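Side-chain contacts in [2Fe-2S] ferredoxin (Aquifex aeolicus, PDB 1M2D), which transfers electrons in metabolic reactions by means of a single bound [2Fe-2S] cluster and forms a homodimer in solution: residues Val64-Val67 with Val72-Gly75; Asp83-Lys88 with Glu94-Leu99; Gln32-Lys37 with Thr48-Thr53; Tyr68-Trp73 with Glu87-Gly92. The protein carries 1 engineered substitution. All coordinates share one frame; numbering follows the deposited sequence.

Contact 1: residues Val64-Val67 with Val72-Gly75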
loop_
_atom_site.group_PDB
_atom_site.type_symbol
_atom_site.label_atom_id
_atom_site.label_comp_id
_atom_site.label_asym_id
_atom_site.label_seq_id
_atom_site.Cartn_x
_atom_site.Cartn_y
_atom_site.Cartn_z
ATOM N N VAL A 64 -5.942 8.821 -5.549
ATOM C CA VAL A 64 -6.024 7.367 -5.754
ATOM C C VAL A 64 -6.101 6.660 -4.404
ATOM O O VAL A 64 -5.241 6.874 -3.527
ATOM C CB VAL A 64 -4.837 6.866 -6.581
ATOM C CG1 VAL A 64 -4.931 5.364 -6.759
ATOM C CG2 VAL A 64 -4.799 7.559 -7.948
ATOM N N VAL A 65 -7.109 5.803 -4.254
ATOM C CA VAL A 65 -7.324 4.995 -3.066
ATOM C C VAL A 65 -7.555 3.566 -3.529
ATOM O O VAL A 65 -8.408 3.366 -4.393
ATOM C CB VAL A 65 -8.522 5.516 -2.239
ATOM C CG1 VAL A 65 -8.766 4.589 -1.072
ATOM C CG2 VAL A 65 -8.257 6.948 -1.838
ATOM N N VAL A 66 -6.841 2.595 -2.972
ATOM C CA VAL A 66 -6.982 1.199 -3.392
ATOM C C VAL A 66 -7.375 0.360 -2.194
ATOM O O VAL A 66 -6.784 0.493 -1.123
ATOM C CB VAL A 66 -5.670 0.702 -4.030
ATOM C CG1 VAL A 66 -5.883 -0.730 -4.544
ATOM C CG2 VAL A 66 -5.222 1.671 -5.105
ATOM N N VAL A 67 -8.350 -0.507 -2.376
ATOM C CA VAL A 67 -8.840 -1.373 -1.338
ATOM C C VAL A 67 -8.519 -2.822 -1.680
ATOM O O VAL A 67 -8.983 -3.324 -2.724
ATOM C CB VAL A 67 -10.358 -1.213 -1.076
ATOM C CG1 VAL A 67 -10.813 -2.079 0.067
ATOM C CG2 VAL A 67 -10.675 0.260 -0.832
ATOM N N VAL A 72 -10.114 -2.999 -5.605
ATOM C CA VAL A 72 -10.870 -1.870 -6.118
ATOM C C VAL A 72 -9.995 -0.639 -6.066
ATOM O O VAL A 72 -9.491 -0.249 -4.998
ATOM C CB VAL A 72 -12.140 -1.643 -5.293
ATOM C CG1 VAL A 72 -12.811 -0.358 -5.679
ATOM C CG2 VAL A 72 -13.079 -2.829 -5.454
ATOM N N TRP A 73 -9.789 -0.010 -7.207
ATOM C CA TRP A 73 -9.063 1.255 -7.338
ATOM C C TRP A 73 -10.078 2.354 -7.509
ATOM O O TRP A 73 -10.896 2.316 -8.429
ATOM C CB TRP A 73 -8.117 1.245 -8.548
ATOM C CG TRP A 73 -6.955 0.283 -8.405
ATOM C CD1 TRP A 73 -6.975 -1.053 -8.202
ATOM C CD2 TRP A 73 -5.565 0.669 -8.469
ATOM N NE1 TRP A 73 -5.698 -1.543 -8.124
ATOM C CE2 TRP A 73 -4.814 -0.506 -8.276
ATOM C CE3 TRP A 73 -4.908 1.874 -8.644
ATOM C CZ2 TRP A 73 -3.426 -0.480 -8.267
ATOM C CZ3 TRP A 73 -3.511 1.905 -8.653
ATOM C CH2 TRP A 73 -2.795 0.712 -8.465
ATOM N N TYR A 74 -10.016 3.348 -6.631
ATOM C CA TYR A 74 -10.792 4.566 -6.703
ATOM C C TYR A 74 -9.925 5.705 -7.190
ATOM O O TYR A 74 -8.753 5.800 -6.830
ATOM C CB TYR A 74 -11.321 4.896 -5.311
ATOM C CG TYR A 74 -12.357 3.996 -4.723
ATOM C CD1 TYR A 74 -12.152 3.305 -3.531
ATOM C CD2 TYR A 74 -13.602 3.878 -5.347
ATOM C CE1 TYR A 74 -13.128 2.496 -2.989
ATOM C CE2 TYR A 74 -14.586 3.100 -4.768
ATOM C CZ TYR A 74 -14.352 2.418 -3.595
ATOM O OH TYR A 74 -15.306 1.665 -3.033
ATOM N N GLY A 75 -10.563 6.613 -7.933
ATOM C CA GLY A 75 -9.960 7.873 -8.310
ATOM C C GLY A 75 -10.813 9.052 -7.941
ATOM O O GLY A 75 -12.001 8.913 -7.606
#

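Contact 2: residues Asp83-Lys88 with Glu94-Leu99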
loop_
_atom_site.group_PDB
_atom_site.type_symbol
_atom_site.label_atom_id
_atom_site.label_comp_id
_atom_site.label_asym_id
_atom_site.label_seq_id
_atom_site.Cartn_x
_atom_site.Cartn_y
_atom_site.Cartn_z
ATOM N N ASP A 83 -16.938 9.058 3.820
ATOM C CA ASP A 83 -18.012 8.407 4.534
ATOM C C ASP A 83 -18.739 7.372 3.680
ATOM O O ASP A 83 -19.050 6.302 4.158
ATOM C CB ASP A 83 -19.052 9.409 4.993
ATOM C CG ASP A 83 -18.607 10.214 6.169
ATOM O OD1 ASP A 83 -17.650 9.855 6.849
ATOM O OD2 ASP A 83 -19.383 11.194 6.189
ATOM N N GLU A 84 -19.006 7.715 2.414
ATOM C CA GLU A 84 -19.725 6.754 1.560
ATOM C C GLU A 84 -18.879 5.536 1.358
ATOM O O GLU A 84 -19.378 4.389 1.353
ATOM C CB GLU A 84 -20.127 7.409 0.240
ATOM C CG GLU A 84 -21.040 6.534 -0.562
ATOM C CD GLU A 84 -21.485 7.061 -1.923
ATOM O OE1 GLU A 84 -21.160 8.208 -2.262
ATOM O OE2 GLU A 84 -22.192 6.330 -2.645
ATOM N N ILE A 85 -17.562 5.696 1.118
ATOM C CA ILE A 85 -16.736 4.501 0.930
ATOM C C ILE A 85 -16.731 3.662 2.206
ATOM O O ILE A 85 -16.832 2.431 2.121
ATOM C CB ILE A 85 -15.305 4.920 0.510
ATOM C CG1 ILE A 85 -15.277 5.596 -0.859
ATOM C CG2 ILE A 85 -14.368 3.712 0.584
ATOM C CD1 ILE A 85 -13.968 6.258 -1.238
ATOM N N VAL A 86 -16.602 4.278 3.370
ATOM C CA VAL A 86 -16.624 3.544 4.621
ATOM C C VAL A 86 -17.947 2.787 4.785
ATOM O O VAL A 86 -17.967 1.596 5.097
ATOM C CB VAL A 86 -16.385 4.533 5.781
ATOM C CG1 VAL A 86 -16.721 3.901 7.120
ATOM C CG2 VAL A 86 -14.958 5.053 5.714
ATOM N N GLU A 87 -19.060 3.486 4.629
ATOM C CA GLU A 87 -20.361 2.878 4.859
ATOM C C GLU A 87 -20.671 1.799 3.868
ATOM O O GLU A 87 -21.013 0.630 4.217
ATOM C CB GLU A 87 -21.424 3.983 4.803
ATOM C CG GLU A 87 -21.274 5.076 5.838
ATOM C CD GLU A 87 -21.274 4.635 7.277
ATOM O OE1 GLU A 87 -22.257 3.959 7.674
ATOM O OE2 GLU A 87 -20.352 4.845 8.079
ATOM N N LYS A 88 -20.589 2.136 2.603
ATOM C CA LYS A 88 -21.076 1.253 1.558
ATOM C C LYS A 88 -20.114 0.113 1.291
ATOM O O LYS A 88 -20.515 -1.040 1.091
ATOM C CB LYS A 88 -21.369 2.026 0.269
ATOM C CG LYS A 88 -22.495 3.060 0.352
ATOM C CD LYS A 88 -23.840 2.388 0.720
ATOM C CE LYS A 88 -24.989 3.356 0.560
ATOM N NZ LYS A 88 -26.119 2.981 1.440
ATOM N N GLU A 94 -20.002 -3.193 -0.734
ATOM C CA GLU A 94 -20.375 -2.732 -2.079
ATOM C C GLU A 94 -19.473 -1.559 -2.475
ATOM O O GLU A 94 -19.605 -0.489 -1.903
ATOM C CB GLU A 94 -21.837 -2.305 -2.226
ATOM C CG GLU A 94 -22.908 -3.347 -2.039
ATOM C CD GLU A 94 -24.319 -2.778 -2.009
ATOM O OE1 GLU A 94 -24.666 -1.969 -1.104
ATOM O OE2 GLU A 94 -25.200 -3.082 -2.830
ATOM N N PRO A 95 -18.586 -1.725 -3.475
ATOM C CA PRO A 95 -17.791 -0.561 -3.920
ATOM C C PRO A 95 -18.682 0.586 -4.349
ATOM O O PRO A 95 -19.793 0.422 -4.857
ATOM C CB PRO A 95 -17.010 -1.153 -5.094
ATOM C CG PRO A 95 -16.874 -2.605 -4.753
ATOM C CD PRO A 95 -18.207 -2.935 -4.166
ATOM N N VAL A 96 -18.256 1.807 -4.235
ATOM C CA VAL A 96 -18.811 3.053 -4.579
ATOM C C VAL A 96 -18.525 3.231 -6.066
ATOM O O VAL A 96 -17.479 3.737 -6.492
ATOM C CB VAL A 96 -18.321 4.217 -3.732
ATOM C CG1 VAL A 96 -18.983 5.506 -4.234
ATOM C CG2 VAL A 96 -18.634 3.946 -2.260
ATOM N N GLU A 97 -19.485 2.762 -6.874
ATOM C CA GLU A 97 -19.284 2.634 -8.314
ATOM C C GLU A 97 -18.819 3.892 -8.974
ATOM O O GLU A 97 -17.946 3.845 -9.870
ATOM C CB GLU A 97 -20.616 2.199 -8.969
ATOM C CG GLU A 97 -20.488 1.812 -10.394
ATOM C CD GLU A 97 -21.770 1.222 -10.966
ATOM O OE1 GLU A 97 -21.650 0.916 -12.175
ATOM O OE2 GLU A 97 -22.748 1.039 -10.325
ATOM N N ARG A 98 -19.367 5.050 -8.577
ATOM C CA ARG A 98 -19.080 6.288 -9.283
ATOM C C ARG A 98 -17.599 6.702 -9.188
ATOM O O ARG A 98 -17.176 7.508 -10.010
ATOM C CB ARG A 98 -19.954 7.395 -8.780
ATOM C CG ARG A 98 -19.712 7.794 -7.375
ATOM C CD ARG A 98 -20.699 8.911 -6.934
ATOM N NE ARG A 98 -20.510 9.128 -5.514
ATOM C CZ ARG A 98 -19.595 9.945 -4.997
ATOM N NH1 ARG A 98 -18.818 10.731 -5.734
ATOM N NH2 ARG A 98 -19.471 10.010 -3.673
ATOM N N LEU A 99 -16.862 6.207 -8.219
ATOM C CA LEU A 99 -15.446 6.569 -8.039
ATOM C C LEU A 99 -14.500 5.530 -8.517
ATOM O O LEU A 99 -13.274 5.701 -8.476
ATOM C CB LEU A 99 -15.190 6.901 -6.558
ATOM C CG LEU A 99 -15.923 8.146 -6.057
ATOM C CD1 LEU A 99 -15.652 8.280 -4.560
ATOM C CD2 LEU A 99 -15.539 9.392 -6.776
HETATM O O HOH W 1 -22.500 7.062 -5.132
HETATM O O HOH W 2 -23.486 -1.360 1.020
#

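Contact 3: residues Gln32-Lys37 with Thr48-Thr53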
loop_
_atom_site.group_PDB
_atom_site.type_symbol
_atom_site.label_atom_id
_atom_site.label_comp_id
_atom_site.label_asym_id
_atom_site.label_seq_id
_atom_site.Cartn_x
_atom_site.Cartn_y
_atom_site.Cartn_z
ATOM N N GLN A 32 -6.503 11.556 6.150
ATOM C CA GLN A 32 -6.921 12.036 7.465
ATOM C C GLN A 32 -8.387 11.632 7.724
ATOM O O GLN A 32 -8.728 11.187 8.801
ATOM C CB GLN A 32 -6.787 13.533 7.545
ATOM C CG GLN A 32 -7.235 14.433 8.685
ATOM C CD GLN A 32 -6.547 15.772 8.417
ATOM O OE1 GLN A 32 -6.897 16.411 7.418
ATOM N NE2 GLN A 32 -5.559 16.154 9.214
ATOM N N ALA A 33 -9.257 11.809 6.763
ATOM C CA ALA A 33 -10.678 11.477 6.926
ATOM C C ALA A 33 -10.882 9.976 7.141
ATOM O O ALA A 33 -11.679 9.602 8.020
ATOM C CB ALA A 33 -11.496 11.951 5.765
ATOM N N PHE A 34 -10.148 9.165 6.423
ATOM C CA PHE A 34 -10.189 7.721 6.698
ATOM C C PHE A 34 -9.696 7.369 8.112
ATOM O O PHE A 34 -10.343 6.664 8.827
ATOM C CB PHE A 34 -9.396 6.848 5.707
ATOM C CG PHE A 34 -10.105 6.523 4.402
ATOM C CD1 PHE A 34 -9.749 7.103 3.209
ATOM C CD2 PHE A 34 -11.131 5.574 4.391
ATOM C CE1 PHE A 34 -10.325 6.789 1.994
ATOM C CE2 PHE A 34 -11.706 5.260 3.180
ATOM C CZ PHE A 34 -11.320 5.847 1.990
ATOM N N MET A 35 -8.559 7.941 8.470
ATOM C CA MET A 35 -8.078 7.768 9.842
ATOM C C MET A 35 -9.080 8.274 10.893
ATOM O O MET A 35 -9.299 7.604 11.901
ATOM C CB MET A 35 -6.735 8.464 10.046
ATOM C CG MET A 35 -5.674 7.821 9.186
ATOM S SD MET A 35 -5.207 6.123 9.674
ATOM C CE MET A 35 -4.056 6.467 11.013
ATOM N N GLU A 36 -9.711 9.443 10.715
ATOM C CA GLU A 36 -10.701 9.883 11.706
ATOM C C GLU A 36 -11.875 8.922 11.770
ATOM O O GLU A 36 -12.441 8.644 12.832
ATOM C CB GLU A 36 -11.195 11.292 11.398
ATOM C CG GLU A 36 -10.085 12.319 11.533
ATOM C CD GLU A 36 -10.566 13.684 11.080
ATOM O OE1 GLU A 36 -9.676 14.552 11.129
ATOM O OE2 GLU A 36 -11.756 13.815 10.708
ATOM N N LYS A 37 -12.299 8.346 10.653
ATOM C CA LYS A 37 -13.391 7.373 10.771
ATOM C C LYS A 37 -12.998 6.069 11.457
ATOM O O LYS A 37 -13.679 5.607 12.373
ATOM C CB LYS A 37 -13.896 7.012 9.382
ATOM C CG LYS A 37 -14.616 8.141 8.666
ATOM C CD LYS A 37 -15.959 8.417 9.348
ATOM C CE LYS A 37 -17.051 7.673 8.600
ATOM N NZ LYS A 37 -18.414 8.149 8.988
ATOM N N THR A 48 -9.986 -3.075 9.741
ATOM C CA THR A 48 -9.593 -2.184 8.636
ATOM C C THR A 48 -8.254 -1.571 8.982
ATOM O O THR A 48 -8.000 -1.219 10.110
ATOM C CB THR A 48 -10.594 -1.039 8.399
ATOM O OG1 THR A 48 -11.894 -1.539 8.360
ATOM C CG2 THR A 48 -10.301 -0.460 7.030
ATOM N N VAL A 49 -7.359 -1.503 8.024
ATOM C CA VAL A 49 -6.069 -0.809 8.150
ATOM C C VAL A 49 -6.027 0.244 7.054
ATOM O O VAL A 49 -6.410 -0.067 5.932
ATOM C CB VAL A 49 -4.875 -1.730 8.032
ATOM C CG1 VAL A 49 -3.584 -0.954 7.918
ATOM C CG2 VAL A 49 -4.794 -2.593 9.294
ATOM N N ILE A 50 -5.558 1.434 7.350
ATOM C CA ILE A 50 -5.409 2.553 6.464
ATOM C C ILE A 50 -3.916 2.849 6.375
ATOM O O ILE A 50 -3.282 3.142 7.378
ATOM C CB ILE A 50 -6.140 3.863 6.893
ATOM C CG1 ILE A 50 -7.546 3.665 7.404
ATOM C CG2 ILE A 50 -6.118 4.833 5.722
ATOM C CD1 ILE A 50 -8.459 3.021 6.369
ATOM N N THR A 51 -3.354 2.791 5.180
ATOM C CA THR A 51 -1.921 2.941 4.951
ATOM C C THR A 51 -1.669 4.034 3.945
ATOM O O THR A 51 -2.218 4.002 2.849
ATOM C CB THR A 51 -1.293 1.623 4.445
ATOM O OG1 THR A 51 -1.572 0.584 5.391
ATOM C CG2 THR A 51 0.186 1.748 4.220
ATOM N N PRO A 52 -0.789 5.011 4.266
ATOM C CA PRO A 52 -0.399 6.016 3.284
ATOM C C PRO A 52 0.704 5.502 2.370
ATOM O O PRO A 52 1.572 4.776 2.839
ATOM C CB PRO A 52 0.123 7.174 4.189
ATOM C CG PRO A 52 0.715 6.451 5.370
ATOM C CD PRO A 52 -0.100 5.193 5.566
ATOM N N THR A 53 0.672 5.916 1.108
ATOM C CA THR A 53 1.631 5.420 0.143
ATOM C C THR A 53 2.226 6.510 -0.704
ATOM O O THR A 53 1.726 7.640 -0.798
ATOM C CB THR A 53 1.023 4.378 -0.852
ATOM O OG1 THR A 53 0.218 5.036 -1.817
ATOM C CG2 THR A 53 0.136 3.387 -0.119
#

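Contact 4: residues Tyr68-Trp73 with Glu87-Gly92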
loop_
_atom_site.group_PDB
_atom_site.type_symbol
_atom_site.label_atom_id
_atom_site.label_comp_id
_atom_site.label_asym_id
_atom_site.label_seq_id
_atom_site.Cartn_x
_atom_site.Cartn_y
_atom_site.Cartn_z
ATOM N N TYR A 68 -7.750 -3.459 -0.815
ATOM C CA TYR A 68 -7.414 -4.872 -0.919
ATOM C C TYR A 68 -8.034 -5.651 0.199
ATOM O O TYR A 68 -8.342 -5.076 1.252
ATOM C CB TYR A 68 -5.876 -5.052 -0.992
ATOM C CG TYR A 68 -5.292 -4.700 -2.349
ATOM C CD1 TYR A 68 -4.393 -3.674 -2.497
ATOM C CD2 TYR A 68 -5.645 -5.409 -3.485
ATOM C CE1 TYR A 68 -3.848 -3.350 -3.729
ATOM C CE2 TYR A 68 -5.123 -5.096 -4.714
ATOM C CZ TYR A 68 -4.235 -4.070 -4.821
ATOM O OH TYR A 68 -3.828 -3.834 -6.057
ATOM N N PRO A 69 -8.193 -6.966 0.053
ATOM C CA PRO A 69 -7.860 -7.749 -1.121
ATOM C C PRO A 69 -8.827 -7.619 -2.301
ATOM O O PRO A 69 -8.551 -8.211 -3.351
ATOM C CB PRO A 69 -7.857 -9.175 -0.585
ATOM C CG PRO A 69 -8.878 -9.146 0.477
ATOM C CD PRO A 69 -8.696 -7.815 1.156
ATOM N N ASP A 70 -9.896 -6.824 -2.159
ATOM C CA ASP A 70 -10.855 -6.672 -3.243
ATOM C C ASP A 70 -10.250 -6.269 -4.563
ATOM O O ASP A 70 -10.734 -6.674 -5.644
ATOM C CB ASP A 70 -11.888 -5.549 -2.865
ATOM C CG ASP A 70 -12.561 -5.726 -1.524
ATOM O OD1 ASP A 70 -12.074 -6.348 -0.578
ATOM O OD2 ASP A 70 -13.677 -5.154 -1.364
ATOM N N GLY A 71 -9.216 -5.430 -4.510
ATOM C CA GLY A 71 -8.656 -4.903 -5.724
ATOM C C GLY A 71 -9.394 -3.794 -6.410
ATOM O O GLY A 71 -9.362 -3.633 -7.643
ATOM N N VAL A 72 -10.114 -2.999 -5.605
ATOM C CA VAL A 72 -10.870 -1.870 -6.118
ATOM C C VAL A 72 -9.995 -0.639 -6.066
ATOM O O VAL A 72 -9.491 -0.249 -4.998
ATOM C CB VAL A 72 -12.140 -1.643 -5.293
ATOM C CG1 VAL A 72 -12.811 -0.358 -5.679
ATOM C CG2 VAL A 72 -13.079 -2.829 -5.454
ATOM N N TRP A 73 -9.789 -0.010 -7.207
ATOM C CA TRP A 73 -9.063 1.255 -7.338
ATOM C C TRP A 73 -10.078 2.354 -7.509
ATOM O O TRP A 73 -10.896 2.316 -8.429
ATOM C CB TRP A 73 -8.117 1.245 -8.548
ATOM C CG TRP A 73 -6.955 0.283 -8.405
ATOM C CD1 TRP A 73 -6.975 -1.053 -8.202
ATOM C CD2 TRP A 73 -5.565 0.669 -8.469
ATOM N NE1 TRP A 73 -5.698 -1.543 -8.124
ATOM C CE2 TRP A 73 -4.814 -0.506 -8.276
ATOM C CE3 TRP A 73 -4.908 1.874 -8.644
ATOM C CZ2 TRP A 73 -3.426 -0.480 -8.267
ATOM C CZ3 TRP A 73 -3.511 1.905 -8.653
ATOM C CH2 TRP A 73 -2.795 0.712 -8.465
ATOM N N GLU A 87 -19.060 3.486 4.629
ATOM C CA GLU A 87 -20.361 2.878 4.859
ATOM C C GLU A 87 -20.671 1.799 3.868
ATOM O O GLU A 87 -21.013 0.630 4.217
ATOM C CB GLU A 87 -21.424 3.983 4.803
ATOM C CG GLU A 87 -21.274 5.076 5.838
ATOM C CD GLU A 87 -21.274 4.635 7.277
ATOM O OE1 GLU A 87 -22.257 3.959 7.674
ATOM O OE2 GLU A 87 -20.352 4.845 8.079
ATOM N N LYS A 88 -20.589 2.136 2.603
ATOM C CA LYS A 88 -21.076 1.253 1.558
ATOM C C LYS A 88 -20.114 0.113 1.291
ATOM O O LYS A 88 -20.515 -1.040 1.091
ATOM C CB LYS A 88 -21.369 2.026 0.269
ATOM C CG LYS A 88 -22.495 3.060 0.352
ATOM C CD LYS A 88 -23.840 2.388 0.720
ATOM C CE LYS A 88 -24.989 3.356 0.560
ATOM N NZ LYS A 88 -26.119 2.981 1.440
ATOM N N HIS A 89 -18.808 0.411 1.237
ATOM C CA HIS A 89 -17.789 -0.562 0.865
ATOM C C HIS A 89 -17.128 -1.182 2.093
ATOM O O HIS A 89 -17.185 -2.433 2.235
ATOM C CB HIS A 89 -16.793 0.110 -0.102
ATOM C CG HIS A 89 -15.806 -0.854 -0.669
ATOM N ND1 HIS A 89 -14.814 -0.390 -1.512
ATOM C CD2 HIS A 89 -15.649 -2.178 -0.582
ATOM C CE1 HIS A 89 -14.108 -1.450 -1.881
ATOM N NE2 HIS A 89 -14.588 -2.548 -1.300
ATOM N N LEU A 90 -16.498 -0.399 2.937
ATOM C CA LEU A 90 -15.686 -1.047 3.996
ATOM C C LEU A 90 -16.588 -1.768 4.969
ATOM O O LEU A 90 -16.174 -2.829 5.444
ATOM C CB LEU A 90 -14.792 -0.017 4.687
ATOM C CG LEU A 90 -13.878 0.734 3.742
ATOM C CD1 LEU A 90 -12.961 1.647 4.565
ATOM C CD2 LEU A 90 -13.068 -0.151 2.851
ATOM N N LYS A 91 -17.783 -1.238 5.257
ATOM C CA LYS A 91 -18.694 -1.929 6.150
ATOM C C LYS A 91 -19.693 -2.771 5.345
ATOM O O LYS A 91 -19.934 -3.886 5.727
ATOM C CB LYS A 91 -19.476 -0.940 6.999
ATOM C CG LYS A 91 -18.576 -0.289 8.044
ATOM C CD LYS A 91 -19.444 0.729 8.726
ATOM C CE LYS A 91 -18.736 1.135 9.986
ATOM N NZ LYS A 91 -19.771 1.926 10.744
ATOM N N GLY A 92 -20.266 -2.239 4.272
ATOM C CA GLY A 92 -21.335 -2.866 3.518
ATOM C C GLY A 92 -20.905 -3.865 2.471
ATOM O O GLY A 92 -21.757 -4.606 1.963
#

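Contact 1: residues Val64-Val67 with Val72-Gly75
The indole of W73 and the side chain of V66 share one face of an antiparallel beta hairpin. V66 and W73 are a non-hydrogen-bonded pair. V65 with Y74, and V67 with V72, are the hydrogen-bonded pairs that flank it. Each of those two pairs has two backbone bonds, the shortest running from Y74 N to V65 O at 2.8 Å.

The W73 side chain can be followed outward. From CB, chi1 of -68° places CG beside the backbone N, and the ring lies alongside V66. W73 CG is 4.0 Å from V66 CG2. On the five-membered ring, CD1 and NE1 both meet V66 CG1, with W73 NE1 3.7 Å from V66 CG1. W73 CD2, at the ring fusion, is 3.5 Å from V66 CG2. V66 CG2 sits over the six-membered ring of W73, 3.6 Å from its centroid and 18° off the normal, a CH-pi contact. Further out, W73 CE3 reaches V64 CG1 at 4.0 Å. Replacing W73 by alanine would probably cost V66 CG2 its CH-pi partner and leave V64 CG1 without this aromatic neighbour.

The other face carries V65, V67, V72 and Y74. There V67 CG2 lies 4.0 Å from Y74 CE1, and V72 CG1 lies over one face of the tyrosine ring.

V64 also lines the cluster pocket and touches the [2Fe-2S] cluster. The hairpin sits between strand 4-9, next to V64-V67, and strand 100-102, next to V72-Y74. Helix 82-91 packs on V67, V72 and Y74, while W73 meets the H5 ring of the second subunit.

Contact 2: residues Asp83-Lys88 with Glu94-Leu99
E84 and R98 form a salt bridge beside an apolar contact in which V96 packs on I85. The contact joins helix 82-91 to the loop that leads from it to strand 100-102. It is partly buried and lies away from the cluster.

V96 points at the helix. V96 CG2 is 3.8 Å from I85 CA and also meets I85 CG1. The other methyl, V96 CG1, lies 3.7 Å from E84 OE2. Deeper in, I85 CD1 and L99 CD1 are 4.2 Å apart. At the other end of the contact E94 N donates to K88 O at 2.9 Å, and a water links the same carbonyl oxygen to E94 OE1.

The E84 chain is extended, with CG anti to the backbone N (chi1 -171°), so the carboxylate reaches the guanidinium edge. R98 NH2 donates to E84 OE1 at 2.8 Å, with an N-H...O angle of 170°. The bond from R98 NE to the same oxygen is weak. A second water bridges NE and E84 OE2.

R98 NH2 also forms a salt bridge with D81. Two carboxylates thus share one guanidinium, and this probably stabilises its charge and limits its rotation.

Contact 3: residues Gln32-Lys37 with Thr48-Thr53
I50 meets F34 and M35 where a helix packs on a sheet within a beta-alpha-beta crossover. Strand 4-9, helix 27-40 and strand 48-53 make up this unit of the thioredoxin-like fold, and the two strands are parallel neighbours. The contact is small, with 160 Å² buried, and I50 contributes about half of it.

The first kind of interaction is between apolar carbons. I50 points at the helix, and its side chain crosses that of F34 at about a right angle. I50 CG2 is 3.8 Å from F34 CB. I50 CD1 reaches the same F34 CB from the other branch, at 4.0 Å. The two branches thus both bear on the base of the phenylalanine. I50 CD1 also comes within 4.2 Å of F34 CD2, obliquely to the ring. The far end of the ring leads away from the strand and packs on V82, I85 and V86 of helix 82-91, so F34 joins the two helices as well as helix and sheet. I50 also touches V6 of strand 4-9, and F31 and I38 of helix 27-40.

On the dimer side, V49 and T51, which point away from the helix, pack on N57 and M56 of the second subunit.

The remaining kind is a thioether contact. M35 is exposed, and its side chain slides past I50 in the opposite direction. The bend at chi2 (-69°) brings SD beside I50, and chi3 (-81°) turns the terminal CE away from it. M35 SD lies 3.7 Å from I50 CB and 4.1 Å from I50 CG1.

Contact 4: residues Tyr68-Trp73 with Glu87-Gly92
H89 reaches from helix 82-91 to D70 in the hairpin turn and V72 at the start of the next strand. It has the most surface buried here, 61 Å². CG is anti to the backbone N (chi1 -173°), which sends the imidazole out toward the turn.

H89 NE2 donates to D70 OD2 at 2.8 Å. The bond is nearly straight, with an N-H...O angle of 173°. The oxygen lies almost in the imidazole plane. Relative to the carboxylate, H89 NE2 stands above the plane, 39° out of it. H89 ND1 is hydrogen-bonded to Y74 OH, so both ring nitrogens are used and rotation of the imidazole is restrained.

V72 supplies the apolar part. H89 CE1 lies 3.9 Å from V72 CB and 4.0 Å from V72 CG2. With a leucine in place of H89, the D70 carboxylate would probably lose this donor, and the Y74 hydroxyl would keep its bond to V96 N but lose its imidazole partner.

D70 is placed by the turn between the strands. A cis peptide precedes P69, and G71 has a positive phi. G71 and V72 both face V67, which makes this a G1 beta bulge, a classic feature of tight beta hairpins.

Overall arrangement
From the N terminus, contact 3 closes first. It brings strand 48-53 back onto helix 27-40 across the intervening helix 42-45. Contact 1 follows in series and closes the short hairpin of strands 65-68 and 72-74. Contact 4 begins on the stretch where contact 1 ends, sharing V72 and W73, and closes on the end of helix 82-91. Contact 2 begins on the helix stretch where contact 4 ends, sharing E87 and K88, and closes in the loop after it. None nests inside another. Contact 3 holds one edge of the sheet to helix 27-40, while contacts 2 and 4 tie helix 82-91 to its following loop and to the hairpin. The K37-D83 salt bridge joins contacts 3 and 2.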